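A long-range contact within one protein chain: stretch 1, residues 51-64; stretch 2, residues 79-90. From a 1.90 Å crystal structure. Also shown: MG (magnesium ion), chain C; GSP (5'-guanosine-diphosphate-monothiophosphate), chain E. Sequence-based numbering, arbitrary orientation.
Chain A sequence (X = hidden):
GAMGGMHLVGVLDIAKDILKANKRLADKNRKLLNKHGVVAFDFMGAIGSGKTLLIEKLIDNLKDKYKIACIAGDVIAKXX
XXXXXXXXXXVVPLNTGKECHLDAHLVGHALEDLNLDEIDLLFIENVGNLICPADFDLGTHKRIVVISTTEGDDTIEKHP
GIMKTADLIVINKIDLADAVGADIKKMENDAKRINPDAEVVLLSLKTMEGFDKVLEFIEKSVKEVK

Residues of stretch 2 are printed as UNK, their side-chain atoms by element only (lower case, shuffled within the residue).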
# COMPACT_ATOMS: atom_id res chain seq x y z
N LYS A 51 2.83 -11.21 -0.67
CA LYS A 51 2.06 -11.93 -1.71
C LYS A 51 2.95 -12.85 -2.54
O LYS A 51 2.63 -14.02 -2.75
CB LYS A 51 1.33 -10.94 -2.64
CG LYS A 51 0.34 -10.00 -1.97
CD LYS A 51 -0.42 -9.12 -2.99
CE LYS A 51 0.46 -8.02 -3.61
NZ LYS A 51 1.10 -7.16 -2.58
N THR A 52 4.07 -12.31 -3.03
CA THR A 52 4.95 -13.09 -3.90
C THR A 52 5.60 -14.24 -3.14
O THR A 52 5.60 -15.37 -3.63
CB THR A 52 6.02 -12.22 -4.58
OG1 THR A 52 5.36 -11.20 -5.35
CG2 THR A 52 6.88 -13.06 -5.52
N LEU A 53 6.12 -13.96 -1.95
CA LEU A 53 6.72 -15.01 -1.13
C LEU A 53 5.71 -16.12 -0.81
O LEU A 53 6.07 -17.30 -0.83
CB LEU A 53 7.33 -14.43 0.15
CG LEU A 53 8.25 -15.36 0.96
CD1 LEU A 53 9.34 -16.01 0.10
CD2 LEU A 53 8.87 -14.59 2.12
N LEU A 54 4.47 -15.74 -0.53
CA LEU A 54 3.40 -16.71 -0.30
C LEU A 54 3.15 -17.56 -1.54
O LEU A 54 3.05 -18.79 -1.45
CB LEU A 54 2.10 -16.02 0.14
CG LEU A 54 0.87 -16.91 0.38
CD1 LEU A 54 1.14 -17.98 1.44
CD2 LEU A 54 -0.35 -16.07 0.75
N ILE A 55 3.04 -16.90 -2.69
CA ILE A 55 2.81 -17.59 -3.97
C ILE A 55 3.97 -18.56 -4.27
O ILE A 55 3.74 -19.71 -4.66
CB ILE A 55 2.56 -16.58 -5.12
CG1 ILE A 55 1.13 -16.03 -5.03
CG2 ILE A 55 2.78 -17.23 -6.50
CD1 ILE A 55 0.87 -14.81 -5.89
N GLU A 56 5.20 -18.08 -4.05
CA GLU A 56 6.40 -18.90 -4.22
C GLU A 56 6.34 -20.17 -3.37
O GLU A 56 6.57 -21.27 -3.88
CB GLU A 56 7.66 -18.11 -3.86
CG GLU A 56 8.05 -17.05 -4.88
CD GLU A 56 9.34 -16.34 -4.51
OE1 GLU A 56 10.32 -16.48 -5.25
OE2 GLU A 56 9.37 -15.65 -3.47
N LYS A 57 6.03 -20.00 -2.09
CA LYS A 57 5.90 -21.13 -1.17
C LYS A 57 4.78 -22.08 -1.58
O LYS A 57 4.94 -23.30 -1.51
CB LYS A 57 5.70 -20.65 0.28
CG LYS A 57 6.91 -19.93 0.89
CD LYS A 57 8.10 -20.86 1.06
CE LYS A 57 9.24 -20.17 1.78
NZ LYS A 57 10.40 -21.11 1.92
N LEU A 58 3.65 -21.52 -2.02
CA LEU A 58 2.53 -22.34 -2.50
C LEU A 58 2.89 -23.16 -3.74
O LEU A 58 2.56 -24.35 -3.82
CB LEU A 58 1.29 -21.48 -2.76
CG LEU A 58 0.57 -20.94 -1.51
CD1 LEU A 58 -0.52 -19.96 -1.93
CD2 LEU A 58 -0.02 -22.06 -0.66
N ILE A 59 3.56 -22.53 -4.71
CA ILE A 59 4.07 -23.24 -5.89
C ILE A 59 4.95 -24.43 -5.48
O ILE A 59 4.67 -25.57 -5.86
CB ILE A 59 4.86 -22.31 -6.85
CG1 ILE A 59 3.92 -21.26 -7.47
CG2 ILE A 59 5.55 -23.12 -7.96
CD1 ILE A 59 4.64 -20.05 -8.05
N ASP A 60 5.98 -24.16 -4.69
CA ASP A 60 6.91 -25.19 -4.22
C ASP A 60 6.21 -26.39 -3.60
O ASP A 60 6.60 -27.54 -3.81
CB ASP A 60 7.89 -24.62 -3.19
CG ASP A 60 8.91 -23.69 -3.81
OD1 ASP A 60 8.93 -23.55 -5.05
OD2 ASP A 60 9.70 -23.09 -3.05
N ASN A 61 5.16 -26.12 -2.83
CA ASN A 61 4.54 -27.16 -2.02
C ASN A 61 3.32 -27.83 -2.66
O ASN A 61 2.85 -28.85 -2.16
CB ASN A 61 4.26 -26.63 -0.60
CG ASN A 61 5.55 -26.41 0.18
OD1 ASN A 61 6.20 -27.38 0.60
ND2 ASN A 61 5.95 -25.15 0.35
N LEU A 62 2.86 -27.29 -3.79
CA LEU A 62 1.69 -27.84 -4.48
C LEU A 62 1.99 -28.35 -5.89
O LEU A 62 1.14 -29.01 -6.49
CB LEU A 62 0.56 -26.79 -4.53
CG LEU A 62 -0.13 -26.41 -3.23
CD1 LEU A 62 -1.00 -25.16 -3.43
CD2 LEU A 62 -0.96 -27.56 -2.67
N LYS A 63 3.18 -28.06 -6.40
CA LYS A 63 3.51 -28.39 -7.80
C LYS A 63 3.59 -29.89 -8.08
O LYS A 63 3.51 -30.31 -9.24
CB LYS A 63 4.79 -27.68 -8.26
CG LYS A 63 6.07 -28.09 -7.55
CD LYS A 63 7.23 -27.22 -7.99
CE LYS A 63 8.56 -27.75 -7.49
NZ LYS A 63 9.67 -26.83 -7.85
N ASP A 64 3.74 -30.69 -7.03
CA ASP A 64 3.76 -32.16 -7.16
C ASP A 64 2.36 -32.72 -7.42
O ASP A 64 2.21 -33.81 -7.97
CB ASP A 64 4.36 -32.81 -5.90
CG ASP A 64 3.55 -32.51 -4.64
OD1 ASP A 64 3.91 -31.56 -3.91
OD2 ASP A 64 2.54 -33.20 -4.38
N UNK A 79 9.76 -8.12 -11.90
CA UNK A 79 10.34 -8.49 -10.60
C UNK A 79 9.68 -9.74 -10.01
O UNK A 79 10.36 -10.69 -9.62
c UNK A 79 12.48 -6.17 -9.80
c UNK A 79 10.26 -7.32 -9.60
c UNK A 79 13.28 -5.08 -10.16
c UNK A 79 10.53 -5.00 -10.54
c UNK A 79 12.68 -3.95 -10.71
c UNK A 79 11.11 -6.14 -9.99
c UNK A 79 11.31 -3.91 -10.90
N UNK A 80 8.35 -9.73 -9.96
CA UNK A 80 7.62 -10.86 -9.38
C UNK A 80 7.42 -12.00 -10.36
O UNK A 80 7.39 -13.16 -9.95
c UNK A 80 6.47 -9.49 -7.60
o UNK A 80 7.62 -9.33 -7.12
o UNK A 80 5.46 -8.95 -7.11
c UNK A 80 6.29 -10.39 -8.80
N UNK A 81 7.27 -11.67 -11.64
CA UNK A 81 7.18 -12.69 -12.69
C UNK A 81 8.43 -13.58 -12.67
O UNK A 81 8.31 -14.81 -12.66
c UNK A 81 7.01 -12.04 -14.06
N UNK A 82 9.61 -12.96 -12.64
CA UNK A 82 10.88 -13.68 -12.61
C UNK A 82 11.02 -14.57 -11.37
O UNK A 82 11.53 -15.70 -11.45
c UNK A 82 12.27 -12.13 -14.12
o UNK A 82 13.28 -10.25 -15.18
o UNK A 82 14.07 -10.83 -13.22
c UNK A 82 12.06 -12.70 -12.71
c UNK A 82 13.28 -10.99 -14.17
N UNK A 83 10.55 -14.07 -10.22
CA UNK A 83 10.52 -14.85 -8.98
C UNK A 83 9.65 -16.10 -9.10
O UNK A 83 10.07 -17.19 -8.72
n UNK A 83 9.36 -12.69 -2.79
n UNK A 83 9.70 -10.73 -3.92
c UNK A 83 9.77 -12.05 -3.87
c UNK A 83 10.73 -12.15 -6.16
c UNK A 83 10.08 -13.98 -7.79
n UNK A 83 10.25 -12.74 -4.91
c UNK A 83 11.22 -13.18 -7.16
N UNK A 84 8.44 -15.95 -9.66
CA UNK A 84 7.53 -17.08 -9.83
C UNK A 84 8.02 -18.09 -10.86
O UNK A 84 7.79 -19.29 -10.72
s UNK A 84 4.00 -14.96 -9.73
c UNK A 84 6.14 -16.59 -10.20
c UNK A 84 5.48 -15.76 -9.13
c UNK A 84 3.74 -13.77 -8.43
N UNK A 85 8.70 -17.58 -11.89
CA UNK A 85 9.26 -18.40 -12.96
C UNK A 85 10.30 -19.41 -12.48
O UNK A 85 10.30 -20.56 -12.91
c UNK A 85 9.40 -16.05 -16.10
c UNK A 85 9.84 -17.52 -14.07
o UNK A 85 8.61 -15.44 -16.84
c UNK A 85 8.82 -17.01 -15.06
o UNK A 85 10.64 -15.91 -16.18
N UNK A 86 11.19 -18.99 -11.58
CA UNK A 86 12.25 -19.88 -11.08
C UNK A 86 11.71 -21.01 -10.19
O UNK A 86 12.42 -21.98 -9.92
c UNK A 86 14.19 -18.05 -8.25
c UNK A 86 13.93 -16.88 -7.32
n UNK A 86 12.68 -17.03 -6.50
c UNK A 86 13.38 -19.09 -10.39
c UNK A 86 12.98 -18.34 -9.14
N UNK A 87 10.45 -20.88 -9.75
CA UNK A 87 9.80 -21.91 -8.95
C UNK A 87 9.03 -22.93 -9.79
O UNK A 87 8.42 -23.86 -9.25
n UNK A 87 10.01 -21.22 -5.62
c UNK A 87 10.15 -19.33 -6.71
n UNK A 87 10.78 -19.23 -5.49
c UNK A 87 9.66 -20.59 -6.80
c UNK A 87 8.90 -21.27 -7.89
c UNK A 87 10.68 -20.38 -4.86
N UNK A 88 9.07 -22.77 -11.11
CA UNK A 88 8.49 -23.76 -12.03
C UNK A 88 7.04 -23.54 -12.42
O UNK A 88 6.33 -24.48 -12.78
N UNK A 89 6.58 -22.29 -12.34
CA UNK A 89 5.24 -21.94 -12.80
C UNK A 89 5.32 -21.22 -14.13
O UNK A 89 6.30 -20.54 -14.43
c UNK A 89 4.53 -21.07 -11.77
N UNK A 90 4.28 -21.39 -14.95
CA UNK A 90 4.11 -20.57 -16.14
C UNK A 90 3.53 -19.23 -15.70
O UNK A 90 2.56 -19.19 -14.95
n UNK A 90 4.06 -19.49 -21.03
c UNK A 90 3.32 -21.45 -19.65
c UNK A 90 3.19 -21.26 -17.15
c UNK A 90 3.19 -20.71 -20.98
c UNK A 90 3.09 -20.52 -18.47
MG MG C . 5.06 -9.19 -5.04
PG GSP E . 4.83 -6.28 -3.72
O3B GSP E . 5.24 -7.03 -2.36
S1G GSP E . 3.48 -5.24 -3.43
O2G GSP E . 6.07 -5.45 -4.13
O3G GSP E . 4.52 -7.32 -4.80
PB GSP E . 4.72 -8.50 -1.93
O1B GSP E . 3.46 -8.35 -1.18
O2B GSP E . 4.62 -9.44 -3.06
PA GSP E . 7.13 -9.83 -0.98
O1A GSP E . 6.79 -11.26 -1.17
O2A GSP E . 8.02 -9.32 -2.06
O3A GSP E . 5.82 -8.91 -0.82
O5' GSP E . 7.77 -9.65 0.47
C5' GSP E . 8.16 -8.38 0.95
C4' GSP E . 9.30 -8.53 1.95
O4' GSP E . 8.84 -9.11 3.16
C3' GSP E . 10.43 -9.42 1.45
O3' GSP E . 11.62 -8.82 1.89
C2' GSP E . 10.21 -10.73 2.17
O2' GSP E . 11.41 -11.42 2.42
C1' GSP E . 9.58 -10.28 3.47
N9 GSP E . 8.64 -11.20 4.12
C8 GSP E . 7.49 -11.75 3.60
N7 GSP E . 6.91 -12.50 4.57
C5 GSP E . 7.66 -12.42 5.69
C6 GSP E . 7.53 -12.98 6.96
O6 GSP E . 6.57 -13.70 7.23
N1 GSP E . 8.48 -12.70 7.93
C2 GSP E . 9.56 -11.88 7.63
N2 GSP E . 10.48 -11.62 8.56
N3 GSP E . 9.69 -11.33 6.37
C4 GSP E . 8.75 -11.60 5.42
O HOH W 1 7.01 -8.84 -4.55

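Position 79 has seven side-chain carbons, one followed by a six-membered ring with no heteroatom. It stays out of reach of stretch 1. It is Phe79.

Position 80 has two carbons, the second carrying two oxygens. One oxygen binds the magnesium ion MG, which Thr52 OG1 also binds at 2.1 Å. This is Asp80. Asp80 OD2 lies 2.1 Å from MG. It sits 2.9 Å from Thr52 OG1 because both bind the metal; they are not hydrogen-bonded. Asp80 OD1 accepts a hydrogen bond from water 1, another ligand of the ion.

Position 81 has one carbon, pointing away from stretch 1: Ala81. Position 82 has three carbons, the third carrying two oxygens, and no contact: Glu82.

Position 83 has three carbons, a nitrogen, then a carbon carrying two more nitrogens. The planar end passes Thr52 and reaches the Glu56 carboxylate. It is Arg83. Its NH2 forms a salt bridge with Glu56 OE2 at 3.0 Å. Thr52 CG2 covers one face of the guanidinium, 3.4 Å from NE. Arg83 NH1 donates to GSP O2A at 2.9 Å.

Position 84 is an unbranched chain of two carbons, sulfur and a carbon. It packs on Ile55 and Ile59. It is Met84; its CE lies 4.0 Å from Ile55 CD1.

Position 85 has three carbons, the third with two oxygens, and points away: Glu85.

Position 86 has four carbons in a row ending in nitrogen, which approaches Glu56. This is Lys86, with NZ in a salt bridge to Glu56 OE1 at 2.7 Å.

Position 87 has one carbon and a five-membered ring of three carbons and two nitrogens. The ring lies between Glu56 and Asp60. It is His87. ND1 donates to Asp60 OD1 at 2.6 Å; NE2 makes a weak bond to Glu56 OE1 at 2.8 Å. Glu56 CB sits over one ring face.

Position 88 has no side-chain atoms and positive phi. A CB would jam against the preceding carbonyl oxygen. It is Gly88, ending the helix in a Schellman motif.

Position 89 has one carbon, 3.9 Å from Ile59 CD1 to its CB: Ala89. Position 90 has four carbons ending in nitrogen, out of reach: Lys90.

The two helices run nearly parallel, at 19°. Magnesium joins them at Thr52 and Asp80. Further along, the Glu56 carboxylate takes salt bridges from Arg83 and Lys86 and a weak hydrogen bond from His87, while Asp60 takes the stronger His87 bond. Ile55 and Ile59 pack against Met84, and Ile59 also against Ala89. Arg83 also links this contact to the nucleotide.

Stretch 2 79-90: FDAERMEKHGAK
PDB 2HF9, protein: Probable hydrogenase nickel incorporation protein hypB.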